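Local coordinates for PA0821 (Pseudomonas aeruginosa, PDB 7DRG), which is a type VI secretion antitoxin of the TsiV immunity family, which probably neutralises the putative VRR-NUC nuclease effector encoded in the PAAR2 cluster, at the interface of chains A and B. Numbering follows the deposited sequence. Chains: chain A/B, PA0821.

The interface of chains A and B. Residues chain A 197, 200; chain B 4, 7-8, 11, 25, 200.
A water joins A:Ser197 to helix 4-13 of chain B: it lies 3.0 Å from the hydroxyl OG of A:Ser197 and 2.6 Å from the main-chain carbonyl O of B:Ala8. The serine sits in the loop just ahead of helix 198-204, and its chi1 of -48° swings OG away from the carbonyl carbon and toward chain B. CB of B:Leu11 packs against that hydroxyl, while the serine's CB is 3.8 Å from CZ at the end of the B:Phe200 ring.

Three residues further on, in helix 198-204, A:Phe200 is the main anchor of this patch, hiding 84 Å² against chain B. Its CG is anti to the backbone N (chi1 179°), and the ring extends toward helix 4-13. B:Leu11 crosses it at about a right angle and uses one methyl branch: CD1 lies over one face in a CH-pi contact, displaced toward the CG side of the rim, 3.5 Å from CG of A:Phe200. The far end of the ring meets the first turn of the same helix, where CB of B:Leu7 is 3.6 Å from CZ of A:Phe200. The carbonyl O of B:Pro4 also approaches this end, near CE2 and CZ, and the backbone N of B:Ala8 lies near CE2.

The base of A:Phe200 is packed by other parts of chain B. CD1 of B:Leu25 touches its CA at 3.8 Å, and the ring of B:Phe200 comes up beside its CB. That second ring turns an edge to CA of A:Ser197, which lies in the ring plane, and a face, off-centre, to the backbone N of A:Phe200. A:Phe200 inserts its ring among chain B residues while B:Phe200 flanks its base, so the two copies meet asymmetrically in this patch. The patch fastens the start of helix 198-204 of chain A to chain B in the crystal, a pairing that may or may not form in the cell.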
loop_
_atom_site.group_PDB
_atom_site.type_symbol
_atom_site.label_atom_id
_atom_site.label_comp_id
_atom_site.label_asym_id
_atom_site.label_seq_id
_atom_site.Cartn_x
_atom_site.Cartn_y
_atom_site.Cartn_z
ATOM N N SER A 197 -1.786 -2.020 4.401
ATOM C CA SER A 197 -1.703 -2.563 3.038
ATOM C C SER A 197 -3.034 -2.378 2.305
ATOM O O SER A 197 -3.534 -3.299 1.662
ATOM C CB SER A 197 -1.270 -4.032 3.025
ATOM O OG SER A 197 -0.131 -4.233 3.845
ATOM N N PHE A 200 -3.453 -3.469 -1.333
ATOM C CA PHE A 200 -3.522 -4.909 -1.544
ATOM C C PHE A 200 -4.901 -5.438 -1.188
ATOM O O PHE A 200 -5.477 -6.243 -1.930
ATOM C CB PHE A 200 -2.454 -5.623 -0.719
ATOM C CG PHE A 200 -2.490 -7.112 -0.867
ATOM C CD1 PHE A 200 -1.923 -7.723 -1.974
ATOM C CD2 PHE A 200 -3.093 -7.903 0.096
ATOM C CE1 PHE A 200 -1.956 -9.099 -2.117
ATOM C CE2 PHE A 200 -3.132 -9.276 -0.043
ATOM C CZ PHE A 200 -2.563 -9.875 -1.152
ATOM N N PRO B 4 -4.455 -15.165 -0.905
ATOM C CA PRO B 4 -4.132 -13.789 -0.483
ATOM C C PRO B 4 -3.640 -13.664 0.955
ATOM O O PRO B 4 -3.084 -12.614 1.303
ATOM C CB PRO B 4 -5.459 -13.036 -0.673
ATOM C CG PRO B 4 -6.247 -13.863 -1.617
ATOM C CD PRO B 4 -5.876 -15.273 -1.288
ATOM N N LEU B 7 0.230 -13.390 1.747
ATOM C CA LEU B 7 0.722 -12.095 1.294
ATOM C C LEU B 7 0.261 -10.974 2.215
ATOM O O LEU B 7 1.017 -10.033 2.481
ATOM C CB LEU B 7 0.267 -11.835 -0.138
ATOM C CG LEU B 7 1.213 -12.367 -1.207
ATOM C CD1 LEU B 7 0.454 -12.480 -2.508
ATOM C CD2 LEU B 7 2.417 -11.444 -1.358
ATOM N N ALA B 8 -0.979 -11.048 2.706
ATOM C CA ALA B 8 -1.446 -10.052 3.664
ATOM C C ALA B 8 -0.596 -10.075 4.926
ATOM O O ALA B 8 -0.303 -9.024 5.509
ATOM C CB ALA B 8 -2.918 -10.291 4.002
ATOM N N LEU B 11 2.891 -8.499 4.013
ATOM C CA LEU B 11 2.811 -7.052 3.835
ATOM C C LEU B 11 2.630 -6.319 5.158
ATOM O O LEU B 11 3.111 -5.190 5.311
ATOM C CB LEU B 11 1.669 -6.709 2.880
ATOM C CG LEU B 11 1.903 -7.149 1.438
ATOM C CD1 LEU B 11 0.624 -7.024 0.627
ATOM C CD2 LEU B 11 3.018 -6.326 0.818
ATOM N N LEU B 25 -1.735 -6.555 -8.297
ATOM C CA LEU B 25 -2.545 -5.493 -7.695
ATOM C C LEU B 25 -3.708 -5.111 -8.584
ATOM O O LEU B 25 -4.097 -3.940 -8.681
ATOM C CB LEU B 25 -1.671 -4.284 -7.368
ATOM C CG LEU B 25 -0.939 -4.232 -6.017
ATOM C CD1 LEU B 25 -1.922 -4.053 -4.868
ATOM C CD2 LEU B 25 -0.065 -5.463 -5.780
ATOM N N PHE B 200 1.954 0.759 -5.138
ATOM C CA PHE B 200 1.656 0.290 -3.789
ATOM C C PHE B 200 2.916 0.256 -2.935
ATOM O O PHE B 200 2.912 0.685 -1.776
ATOM C CB PHE B 200 1.007 -1.091 -3.889
ATOM C CG PHE B 200 0.862 -1.813 -2.583
ATOM C CD1 PHE B 200 0.199 -1.234 -1.515
ATOM C CD2 PHE B 200 1.346 -3.101 -2.448
ATOM C CE1 PHE B 200 0.041 -1.923 -0.319
ATOM C CE2 PHE B 200 1.197 -3.793 -1.260
ATOM C CZ PHE B 200 0.548 -3.201 -0.192
HETATM O O HOH W 1 -1.243 -6.576 5.346
#